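Local coordinates for 50S ribosomal protein L16 arginine hydroxylase (PDB 4CCL) that hydroxylates a specific arginine of ribosomal protein uL16, using Fe(II), 2-oxoglutarate and molecular oxygen, and works as a homodimer, at the interface of chains A and B. Residues are numbered along the deposited sequence; one frame, centred on the assembly and turned at random. Chains: chain A/B, 50S ribosomal protein L16 arginine hydroxylase.

All three contacts belong to one two-fold homodimer interface, so contacts 1 and 2 each recur with the chains exchanged, while contact 3 pairs the same residues from both chains. Contacts 2 and 3 are neighbours, centres of their C-alpha atoms about 11 Å apart; they share B:Ile211 and both use helix 207-220, whose start is held in contact 2 and whose middle crosses its twin in contact 3. Contact 1 lies about 34 Å from contact 2 and 29 Å from contact 3 between the same centres. There a segment of chain B reaches over chain A, so the subunits are joined centrally and towards the periphery.

Contact 1: the interface of chains A and B. Residues chain A 101, 313, 334, 337-338; chain B 238-241.
NH1 of the A:Arg313 guanidinium is the best-held polar atom, gripped by two carboxylates, one from each chain. A:Arg313 NH1 forms a salt bridge to A:Asp334 OD1 of its own chain at 2.6 Å and another across the interface to B:Asp241 OD1 at 2.9 Å. The second lacks a hydrogen bond, since no N-H of NH1 points at OD1; the B:Asp241 carboxylate stands almost perpendicular to the guanidinium (88°), with OD2 over one face near the rim. The arginine gets there by bending at chi2 and chi3, its CG anti to the backbone N (chi1 170°). Sitting between two acids, it would be expected to keep its positive charge and ease their repulsion. A:Asp334 also lays OD1 over one face of the B:His238 ring near its rim, 3.4 Å from CD2, carboxylate and ring crossing at about a right angle. In the backbone, A:Arg313 N donates to B:Ala240 O at 3.0 Å, fairly straight (165° at H), though from above the carbonyl plane. A water bridges A:Ser338 OG, at 3.0 Å, and B:Ala240 N. A:Arg101 NH2 bonds to A:Ser338 O at 2.8 Å, while NH1 rests on B:Pro239 CG. The backbone pairing makes a parallel beta bridge between strand 311-314 of chain A and the start of strand 241-242 of chain B. Helix 330-338 packs beside it, and the 3-10 helix 98-102 meets B:Pro239, so the chain B segment touches winged-helix and JmjC regions of its partner.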
ATOM      1  N   ARG A 101      -7.457  32.514  -3.463  1.00 63.62           N
ATOM      2  CA  ARG A 101      -6.722  32.285  -2.221  1.00 57.06           C
ATOM      3  C   ARG A 101      -7.636  32.380  -1.000  1.00 57.77           C
ATOM      4  O   ARG A 101      -7.233  32.055   0.118  1.00 68.71           O
ATOM      5  CB  ARG A 101      -5.569  33.281  -2.094  1.00 51.84           C
ATOM      6  CG  ARG A 101      -4.367  32.965  -2.972  1.00 56.53           C
ATOM      7  CD  ARG A 101      -3.335  32.154  -2.208  1.00 59.87           C
ATOM      8  NE  ARG A 101      -1.998  32.728  -2.316  1.00 67.84           N
ATOM      9  CZ  ARG A 101      -0.989  32.430  -1.505  1.00 74.31           C
ATOM     10  NH1 ARG A 101      -1.162  31.565  -0.516  1.00 69.94           N
ATOM     11  NH2 ARG A 101       0.194  33.002  -1.679  1.00 86.24           N
ATOM     12  N   ARG A 313       2.205  24.747   4.810  1.00 67.32           N
ATOM     13  CA  ARG A 313       2.634  24.663   6.205  1.00 71.80           C
ATOM     14  C   ARG A 313       1.769  23.726   7.047  1.00 75.13           C
ATOM     15  O   ARG A 313       0.540  23.807   7.027  1.00 73.27           O
ATOM     16  CB  ARG A 313       2.680  26.056   6.842  1.00 75.62           C
ATOM     17  CG  ARG A 313       2.882  26.047   8.351  1.00 84.55           C
ATOM     18  CD  ARG A 313       3.813  27.165   8.795  1.00 93.38           C
ATOM     19  NE  ARG A 313       3.203  28.018   9.811  1.00102.23           N
ATOM     20  CZ  ARG A 313       2.504  29.115   9.539  1.00110.08           C
ATOM     21  NH1 ARG A 313       2.325  29.491   8.281  1.00111.76           N
ATOM     22  NH2 ARG A 313       1.983  29.834  10.524  1.00111.59           N
ATOM     23  N   ASP A 334       7.245  31.142   7.172  1.00 99.77           N
ATOM     24  CA  ASP A 334       5.844  31.530   7.084  1.00 96.94           C
ATOM     25  C   ASP A 334       5.646  32.472   5.910  1.00 95.81           C
ATOM     26  O   ASP A 334       4.622  32.424   5.245  1.00101.71           O
ATOM     27  CB  ASP A 334       5.380  32.201   8.381  1.00102.06           C
ATOM     28  CG  ASP A 334       3.984  32.787   8.271  1.00107.55           C
ATOM     29  OD1 ASP A 334       3.001  32.024   8.400  1.00105.49           O
ATOM     30  OD2 ASP A 334       3.872  34.014   8.060  1.00111.32           O
ATOM     31  N   ALA A 337       5.905  30.463   2.519  1.00 67.76           N
ATOM     32  CA  ALA A 337       4.634  29.828   2.186  1.00 63.99           C
ATOM     33  C   ALA A 337       3.528  30.846   1.884  1.00 72.07           C
ATOM     34  O   ALA A 337       2.718  30.639   0.980  1.00 74.96           O
ATOM     35  CB  ALA A 337       4.202  28.881   3.300  1.00 58.82           C
ATOM     36  N   SER A 338       3.507  31.945   2.633  1.00 76.00           N
ATOM     37  CA  SER A 338       2.404  32.904   2.559  1.00 83.25           C
ATOM     38  C   SER A 338       2.422  33.759   1.299  1.00 88.94           C
ATOM     39  O   SER A 338       1.387  33.967   0.666  1.00 93.09           O
ATOM     40  CB  SER A 338       2.380  33.809   3.793  1.00 93.57           C
ATOM     41  OG  SER A 338       1.051  34.071   4.214  1.00103.05           O
TER
ATOM     42  N   HIS B 238      -3.392  32.177   7.339  1.00 88.86           N
ATOM     43  CA  HIS B 238      -2.482  31.991   6.216  1.00 90.14           C
ATOM     44  C   HIS B 238      -2.983  30.892   5.276  1.00 81.78           C
ATOM     45  O   HIS B 238      -3.117  29.737   5.680  1.00 79.70           O
ATOM     46  CB  HIS B 238      -1.084  31.658   6.736  1.00 96.30           C
ATOM     47  CG  HIS B 238      -0.696  32.440   7.951  1.00100.05           C
ATOM     48  ND1 HIS B 238      -1.011  32.036   9.228  1.00103.48           N
ATOM     49  CD2 HIS B 238      -0.026  33.613   8.083  1.00 99.62           C
ATOM     50  CE1 HIS B 238      -0.550  32.918  10.098  1.00103.84           C
ATOM     51  NE2 HIS B 238       0.051  33.885   9.425  1.00103.80           N
ATOM     52  N   PRO B 239      -3.264  31.257   4.015  1.00 70.85           N
ATOM     53  CA  PRO B 239      -3.845  30.363   3.004  1.00 68.49           C
ATOM     54  C   PRO B 239      -2.997  29.132   2.669  1.00 64.06           C
ATOM     55  O   PRO B 239      -3.524  28.183   2.088  1.00 66.63           O
ATOM     56  CB  PRO B 239      -3.986  31.267   1.770  1.00 71.90           C
ATOM     57  CG  PRO B 239      -3.074  32.416   2.018  1.00 70.00           C
ATOM     58  CD  PRO B 239      -3.076  32.621   3.496  1.00 68.02           C
ATOM     59  N   ALA B 240      -1.713  29.147   3.015  1.00 62.97           N
ATOM     60  CA  ALA B 240      -0.846  28.005   2.739  1.00 57.45           C
ATOM     61  C   ALA B 240      -0.896  26.970   3.859  1.00 62.06           C
ATOM     62  O   ALA B 240      -0.308  25.894   3.745  1.00 60.87           O
ATOM     63  CB  ALA B 240       0.586  28.461   2.507  1.00 58.20           C
ATOM     64  N   ASP B 241      -1.599  27.299   4.938  1.00 64.85           N
ATOM     65  CA  ASP B 241      -1.697  26.403   6.083  1.00 65.99           C
ATOM     66  C   ASP B 241      -2.609  25.212   5.829  1.00 61.58           C
ATOM     67  O   ASP B 241      -3.589  25.302   5.085  1.00 60.06           O
ATOM     68  CB  ASP B 241      -2.195  27.154   7.321  1.00 78.14           C
ATOM     69  CG  ASP B 241      -1.093  27.920   8.022  1.00 90.89           C
ATOM     70  OD1 ASP B 241      -0.238  28.508   7.326  1.00 96.21           O
ATOM     71  OD2 ASP B 241      -1.081  27.928   9.271  1.00 95.63           O
TER
HETATM   72  O   HOH W   1       0.161  31.246   3.798  1.00 78.44           O

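Contact 2: the interface of chains A and B. Residues chain A 218, 223-228, 253-254, 257; chain B 205-208, 210-211.
The A:Tyr227 ring lies alongside B:Asn206, pointing the same way, with CB 3.9 Å above the centre of one face. The amide is turned 50° from the ring, and its ND2 comes nearest CZ and the phenol oxygen. At the A:Tyr228 ring, the selenium of A:Met253, a selenomethionine, meets the edge in plane. An alanine in place of A:Tyr227 would probably uncover one side of B:Asn206 and loosen the packing beside the backbone bridge. In that antiparallel bridge A:Tyr228 N donates to B:Pro205 O at 3.0 Å, nearly straight at 175°. B:Thr207, the first residue of helix 207-220, splits its two branches: OG1, beside its own backbone N, donates to A:Asn226 OD1 at 2.7 Å, whereas CG2 packs on A:Leu257 CB at 3.6 Å. One residue on, B:Arg208 N donates to a lone pair of A:Gly224 O at 3.0 Å, and its guanidinium NH1 reaches A:Leu223 O at 2.8 Å from above the carbonyl plane. The side chain of A:Met254, also selenomethionine, crosses B:Leu210 at about a right angle, its SE touching CB. Together these contacts fix the start of helix 207-220 against the 223-228 segment and helix 244-259 of the partner, and so help hold the homodimer together.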
ATOM      1  N   VAL A 218       5.540   4.096   4.710  1.00 68.00           N
ATOM      2  CA  VAL A 218       5.887   3.174   5.783  1.00 61.56           C
ATOM      3  C   VAL A 218       6.956   2.187   5.320  1.00 65.83           C
ATOM      4  O   VAL A 218       7.888   1.879   6.064  1.00 66.35           O
ATOM      5  CB  VAL A 218       4.643   2.417   6.313  1.00 58.06           C
ATOM      6  CG1 VAL A 218       5.051   1.226   7.171  1.00 52.79           C
ATOM      7  CG2 VAL A 218       3.738   3.360   7.103  1.00 53.12           C
ATOM      8  N   LEU A 223       9.163   1.563   8.637  1.00 68.58           N
ATOM      9  CA  LEU A 223       8.575   1.732   9.957  1.00 60.55           C
ATOM     10  C   LEU A 223       7.621   0.579  10.242  1.00 58.44           C
ATOM     11  O   LEU A 223       7.408  -0.276   9.384  1.00 57.36           O
ATOM     12  CB  LEU A 223       7.832   3.067  10.034  1.00 63.09           C
ATOM     13  CG  LEU A 223       8.626   4.303   9.600  1.00 62.13           C
ATOM     14  CD1 LEU A 223       7.776   5.558   9.692  1.00 58.07           C
ATOM     15  CD2 LEU A 223       9.891   4.452  10.429  1.00 65.88           C
ATOM     16  N   GLY A 224       7.041   0.567  11.439  1.00 60.06           N
ATOM     17  CA  GLY A 224       6.137  -0.498  11.839  1.00 60.62           C
ATOM     18  C   GLY A 224       6.788  -1.868  11.792  1.00 64.40           C
ATOM     19  O   GLY A 224       6.173  -2.842  11.357  1.00 70.39           O
ATOM     20  N   GLY A 225       8.037  -1.943  12.239  1.00 61.88           N
ATOM     21  CA  GLY A 225       8.776  -3.194  12.228  1.00 58.13           C
ATOM     22  C   GLY A 225       8.397  -4.123  13.365  1.00 56.44           C
ATOM     23  O   GLY A 225       8.824  -5.277  13.403  1.00 56.69           O
ATOM     24  N   ASN A 226       7.584  -3.620  14.290  1.00 55.49           N
ATOM     25  CA  ASN A 226       7.170  -4.389  15.460  1.00 52.11           C
ATOM     26  C   ASN A 226       6.282  -5.582  15.105  1.00 59.12           C
ATOM     27  O   ASN A 226       5.322  -5.449  14.349  1.00 61.19           O
ATOM     28  CB  ASN A 226       6.453  -3.481  16.463  1.00 63.32           C
ATOM     29  CG  ASN A 226       5.117  -2.979  15.945  1.00 66.18           C
ATOM     30  OD1 ASN A 226       5.008  -2.531  14.803  1.00 68.01           O
ATOM     31  ND2 ASN A 226       4.089  -3.071  16.779  1.00 68.43           N
ATOM     32  N   TYR A 227       6.603  -6.744  15.664  1.00 61.64           N
ATOM     33  CA  TYR A 227       5.890  -7.973  15.331  1.00 57.58           C
ATOM     34  C   TYR A 227       4.758  -8.297  16.293  1.00 58.93           C
ATOM     35  O   TYR A 227       4.856  -8.046  17.495  1.00 60.57           O
ATOM     36  CB  TYR A 227       6.857  -9.156  15.256  1.00 52.69           C
ATOM     37  CG  TYR A 227       7.692  -9.163  14.001  1.00 54.46           C
ATOM     38  CD1 TYR A 227       8.874  -8.438  13.930  1.00 54.89           C
ATOM     39  CD2 TYR A 227       7.293  -9.884  12.884  1.00 51.81           C
ATOM     40  CE1 TYR A 227       9.639  -8.436  12.783  1.00 57.01           C
ATOM     41  CE2 TYR A 227       8.051  -9.887  11.731  1.00 59.36           C
ATOM     42  CZ  TYR A 227       9.223  -9.161  11.686  1.00 57.73           C
ATOM     43  OH  TYR A 227       9.982  -9.162  10.538  1.00 54.24           O
ATOM     44  N   TYR A 228       3.679  -8.848  15.745  1.00 56.91           N
ATOM     45  CA  TYR A 228       2.584  -9.373  16.545  1.00 52.95           C
ATOM     46  C   TYR A 228       3.138 -10.441  17.478  1.00 50.76           C
ATOM     47  O   TYR A 228       3.878 -11.324  17.048  1.00 48.15           O
ATOM     48  CB  TYR A 228       1.509  -9.973  15.634  1.00 51.16           C
ATOM     49  CG  TYR A 228       0.369 -10.646  16.371  1.00 54.13           C
ATOM     50  CD1 TYR A 228       0.445 -11.985  16.743  1.00 51.63           C
ATOM     51  CD2 TYR A 228      -0.786  -9.944  16.688  1.00 52.35           C
ATOM     52  CE1 TYR A 228      -0.594 -12.603  17.417  1.00 47.54           C
ATOM     53  CE2 TYR A 228      -1.830 -10.553  17.356  1.00 57.96           C
ATOM     54  CZ  TYR A 228      -1.730 -11.880  17.721  1.00 57.51           C
ATOM     55  OH  TYR A 228      -2.771 -12.481  18.389  1.00 48.41           O
HETATM   56  N   MSE A 253      -2.653  -2.606  16.150  1.00 69.60           N
HETATM   57  CA  MSE A 253      -1.273  -2.379  15.725  1.00 67.56           C
HETATM   58  C   MSE A 253      -1.288  -1.350  14.600  1.00 66.42           C
HETATM   59  O   MSE A 253      -0.582  -0.324  14.651  1.00 68.42           O
HETATM   60  CB  MSE A 253      -0.622  -3.675  15.237  1.00 63.90           C
HETATM   61  CG  MSE A 253      -0.322  -4.685  16.332  1.00 67.80           C
HETATM   62 SE   MSE A 253       0.248  -6.408  15.614  1.00 67.69          SE
HETATM   63  CE  MSE A 253       1.824  -5.830  14.617  1.00 54.54           C
HETATM   64  N   MSE A 254      -2.122  -1.614  13.598  1.00 61.38           N
HETATM   65  CA  MSE A 254      -2.210  -0.697  12.457  1.00 59.34           C
HETATM   66  C   MSE A 254      -2.650   0.730  12.840  1.00 57.92           C
HETATM   67  O   MSE A 254      -2.011   1.723  12.450  1.00 52.92           O
HETATM   68  CB  MSE A 254      -3.135  -1.263  11.377  1.00 65.20           C
HETATM   69  CG  MSE A 254      -2.621  -2.513  10.697  1.00 70.98           C
HETATM   70 SE   MSE A 254      -3.833  -3.200   9.327  1.00104.69          SE
HETATM   71  CE  MSE A 254      -5.486  -3.261  10.351  1.00 77.16           C
ATOM     72  N   LEU A 257       0.087   2.585  14.458  1.00 59.23           N
ATOM     73  CA  LEU A 257       1.064   3.113  13.506  1.00 57.73           C
ATOM     74  C   LEU A 257       0.552   4.395  12.856  1.00 62.39           C
ATOM     75  O   LEU A 257       1.301   5.355  12.674  1.00 68.37           O
ATOM     76  CB  LEU A 257       1.404   2.090  12.423  1.00 52.84           C
ATOM     77  CG  LEU A 257       2.427   2.596  11.400  1.00 64.24           C
ATOM     78  CD1 LEU A 257       3.734   2.976  12.087  1.00 62.97           C
ATOM     79  CD2 LEU A 257       2.672   1.584  10.291  1.00 52.30           C
TER
ATOM     80  N   PRO B 205       2.964 -11.525  11.608  1.00 53.44           N
ATOM     81  CA  PRO B 205       3.130 -10.324  10.784  1.00 55.10           C
ATOM     82  C   PRO B 205       3.608  -9.135  11.604  1.00 54.93           C
ATOM     83  O   PRO B 205       3.368  -9.093  12.809  1.00 56.13           O
ATOM     84  CB  PRO B 205       1.714 -10.066  10.270  1.00 51.17           C
ATOM     85  CG  PRO B 205       0.828 -10.593  11.354  1.00 51.27           C
ATOM     86  CD  PRO B 205       1.546 -11.805  11.903  1.00 55.43           C
ATOM     87  N   ASN B 206       4.272  -8.182  10.960  1.00 55.94           N
ATOM     88  CA  ASN B 206       4.503  -6.892  11.593  1.00 56.33           C
ATOM     89  C   ASN B 206       3.528  -5.862  11.028  1.00 62.62           C
ATOM     90  O   ASN B 206       2.741  -6.181  10.139  1.00 72.99           O
ATOM     91  CB  ASN B 206       5.967  -6.448  11.465  1.00 55.72           C
ATOM     92  CG  ASN B 206       6.484  -6.502  10.040  1.00 55.22           C
ATOM     93  OD1 ASN B 206       5.742  -6.285   9.083  1.00 57.07           O
ATOM     94  ND2 ASN B 206       7.774  -6.785   9.896  1.00 51.43           N
ATOM     95  N   THR B 207       3.576  -4.634  11.535  1.00 61.19           N
ATOM     96  CA  THR B 207       2.579  -3.631  11.169  1.00 51.67           C
ATOM     97  C   THR B 207       2.738  -3.211   9.714  1.00 51.64           C
ATOM     98  O   THR B 207       1.753  -2.983   9.005  1.00 51.71           O
ATOM     99  CB  THR B 207       2.666  -2.396  12.080  1.00 52.02           C
ATOM    100  OG1 THR B 207       2.648  -2.814  13.450  1.00 52.19           O
ATOM    101  CG2 THR B 207       1.492  -1.468  11.827  1.00 52.25           C
ATOM    102  N   ARG B 208       3.992  -3.115   9.289  1.00 51.64           N
ATOM    103  CA  ARG B 208       4.350  -2.806   7.911  1.00 52.82           C
ATOM    104  C   ARG B 208       3.657  -3.742   6.920  1.00 51.72           C
ATOM    105  O   ARG B 208       3.000  -3.288   5.976  1.00 54.24           O
ATOM    106  CB  ARG B 208       5.875  -2.871   7.761  1.00 53.87           C
ATOM    107  CG  ARG B 208       6.379  -3.132   6.356  1.00 60.01           C
ATOM    108  CD  ARG B 208       7.855  -2.765   6.204  1.00 65.18           C
ATOM    109  NE  ARG B 208       8.760  -3.676   6.904  1.00 70.71           N
ATOM    110  CZ  ARG B 208       9.434  -3.370   8.010  1.00 69.83           C
ATOM    111  NH1 ARG B 208       9.311  -2.169   8.560  1.00 74.07           N
ATOM    112  NH2 ARG B 208      10.236  -4.265   8.567  1.00 66.87           N
ATOM    113  N   LEU B 210       1.079  -5.588   7.433  1.00 53.46           N
ATOM    114  CA  LEU B 210      -0.366  -5.538   7.585  1.00 54.10           C
ATOM    115  C   LEU B 210      -0.874  -4.373   6.759  1.00 55.89           C
ATOM    116  O   LEU B 210      -1.637  -4.564   5.814  1.00 59.65           O
ATOM    117  CB  LEU B 210      -0.770  -5.346   9.053  1.00 51.95           C
ATOM    118  CG  LEU B 210      -0.577  -6.495  10.043  1.00 51.84           C
ATOM    119  CD1 LEU B 210      -0.947  -6.043  11.448  1.00 52.02           C
ATOM    120  CD2 LEU B 210      -1.406  -7.697   9.634  1.00 52.07           C
ATOM    121  N   ILE B 211      -0.461  -3.167   7.130  1.00 60.30           N
ATOM    122  CA  ILE B 211      -0.865  -1.963   6.410  1.00 66.92           C
ATOM    123  C   ILE B 211      -0.573  -2.029   4.900  1.00 60.50           C
ATOM    124  O   ILE B 211      -1.391  -1.579   4.090  1.00 59.65           O
ATOM    125  CB  ILE B 211      -0.280  -0.687   7.072  1.00 57.43           C
ATOM    126  CG1 ILE B 211      -1.051   0.566   6.637  1.00 66.63           C
ATOM    127  CG2 ILE B 211       1.216  -0.569   6.808  1.00 60.42           C
ATOM    128  CD1 ILE B 211      -0.781   1.780   7.510  1.00 78.31           C
TER

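Contact 3: the interface of chains A and B. Residues chain A 211-212, 215, 219; chain B 211-212, 215, 219.
Apolar packing carries this contact, where helix 207-220 of each chain crosses its twin obliquely, the two running in broadly opposite directions. At the centre, A:Ala215 CB meets B:Ala215 CB tip to tip at 3.7 Å, on or close to the two-fold axis. Such short side chains let the backbones come near, with the CA atoms of A:Ala215 and B:Ala215 6.6 Å apart. These alanines hide more surface than any other residue of the patch.

Contacts of methyl groups with backbone form the second kind. B:Ala215 CB lies 3.9 Å from A:Ile211 O, and A:Ala215 CB lies 4.1 Å from B:Ile211 O, so each methyl rests near a carbonyl oxygen one turn before the opposing alanine. This is van der Waals packing.

Farther out, leucine faces serine, and here the two copies differ. The A:Leu219 methyl CD2 approaches B:Ser212 CB at 4.2 Å, with that serine's OG anti to its own backbone N (chi1 180°). In the twin pair A:Ser212 OG is turned differently (chi1 -73°) and B:Leu219 comes nearest with CB, at 4.3 Å. These are loose contacts.

Polar bonding contributes nothing directly: the N and O atoms of the two sides stay beyond bonding distance of each other. The site therefore contributes to the homodimer by shape, a close helix crossing at its centre that probably helps set how the subunits are turned against each other.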
ATOM      1  N   ILE A 211      -4.289   5.747   2.044  1.00 58.25           N
ATOM      2  CA  ILE A 211      -3.796   4.473   2.555  1.00 55.57           C
ATOM      3  C   ILE A 211      -2.631   3.917   1.720  1.00 53.37           C
ATOM      4  O   ILE A 211      -1.660   3.397   2.274  1.00 59.51           O
ATOM      5  CB  ILE A 211      -4.944   3.436   2.730  1.00 72.59           C
ATOM      6  CG1 ILE A 211      -4.585   2.410   3.802  1.00 75.87           C
ATOM      7  CG2 ILE A 211      -5.299   2.747   1.421  1.00 70.98           C
ATOM      8  CD1 ILE A 211      -4.340   3.018   5.166  1.00 80.49           C
ATOM      9  N   SER A 212      -2.709   4.065   0.399  1.00 63.11           N
ATOM     10  CA  SER A 212      -1.628   3.618  -0.477  1.00 63.07           C
ATOM     11  C   SER A 212      -0.367   4.443  -0.260  1.00 62.11           C
ATOM     12  O   SER A 212       0.720   3.887  -0.055  1.00 53.92           O
ATOM     13  CB  SER A 212      -2.048   3.673  -1.946  1.00 54.50           C
ATOM     14  OG  SER A 212      -2.958   2.632  -2.256  1.00 78.17           O
ATOM     15  N   ALA A 215       1.129   3.771   3.111  1.00 58.38           N
ATOM     16  CA  ALA A 215       1.732   2.438   3.111  1.00 58.29           C
ATOM     17  C   ALA A 215       3.118   2.462   2.472  1.00 59.75           C
ATOM     18  O   ALA A 215       4.082   1.916   3.026  1.00 62.06           O
ATOM     19  CB  ALA A 215       0.836   1.439   2.395  1.00 52.52           C
ATOM     20  N   LEU A 219       6.828   1.707   4.086  1.00 69.23           N
ATOM     21  CA  LEU A 219       7.839   0.808   3.531  1.00 72.18           C
ATOM     22  C   LEU A 219       9.190   1.503   3.376  1.00 82.38           C
ATOM     23  O   LEU A 219      10.233   0.924   3.683  1.00 92.61           O
ATOM     24  CB  LEU A 219       7.402   0.246   2.175  1.00 69.97           C
ATOM     25  CG  LEU A 219       6.116  -0.579   2.099  1.00 76.15           C
ATOM     26  CD1 LEU A 219       6.100  -1.436   0.841  1.00 78.78           C
ATOM     27  CD2 LEU A 219       5.942  -1.437   3.333  1.00 73.78           C
TER
ATOM     28  N   ILE B 211      -0.461  -3.167   7.130  1.00 60.30           N
ATOM     29  CA  ILE B 211      -0.865  -1.963   6.410  1.00 66.92           C
ATOM     30  C   ILE B 211      -0.573  -2.029   4.900  1.00 60.50           C
ATOM     31  O   ILE B 211      -1.391  -1.579   4.090  1.00 59.65           O
ATOM     32  CB  ILE B 211      -0.280  -0.687   7.072  1.00 57.43           C
ATOM     33  CG1 ILE B 211      -1.051   0.566   6.637  1.00 66.63           C
ATOM     34  CG2 ILE B 211       1.216  -0.569   6.808  1.00 60.42           C
ATOM     35  CD1 ILE B 211      -0.781   1.780   7.510  1.00 78.31           C
ATOM     36  N   SER B 212       0.561  -2.621   4.517  1.00 58.26           N
ATOM     37  CA  SER B 212       0.867  -2.799   3.096  1.00 57.97           C
ATOM     38  C   SER B 212      -0.136  -3.730   2.415  1.00 59.58           C
ATOM     39  O   SER B 212      -0.747  -3.372   1.396  1.00 61.18           O
ATOM     40  CB  SER B 212       2.281  -3.347   2.902  1.00 57.80           C
ATOM     41  OG  SER B 212       2.566  -3.527   1.527  1.00 69.84           O
ATOM     42  N   ALA B 215      -3.540  -2.204   2.212  1.00 56.50           N
ATOM     43  CA  ALA B 215      -3.533  -1.131   1.223  1.00 53.59           C
ATOM     44  C   ALA B 215      -3.681  -1.716  -0.174  1.00 54.18           C
ATOM     45  O   ALA B 215      -4.440  -1.199  -1.002  1.00 59.65           O
ATOM     46  CB  ALA B 215      -2.265  -0.316   1.327  1.00 53.19           C
ATOM     47  N   LEU B 219      -6.727  -1.154  -2.811  1.00 63.85           N
ATOM     48  CA  LEU B 219      -6.433  -0.738  -4.182  1.00 65.61           C
ATOM     49  C   LEU B 219      -7.021  -1.715  -5.201  1.00 65.21           C
ATOM     50  O   LEU B 219      -7.725  -1.310  -6.129  1.00 71.25           O
ATOM     51  CB  LEU B 219      -4.921  -0.594  -4.388  1.00 62.76           C
ATOM     52  CG  LEU B 219      -4.379  -0.453  -5.814  1.00 66.15           C
ATOM     53  CD1 LEU B 219      -5.079   0.670  -6.571  1.00 74.11           C
ATOM     54  CD2 LEU B 219      -2.871  -0.228  -5.797  1.00 65.60           C
TER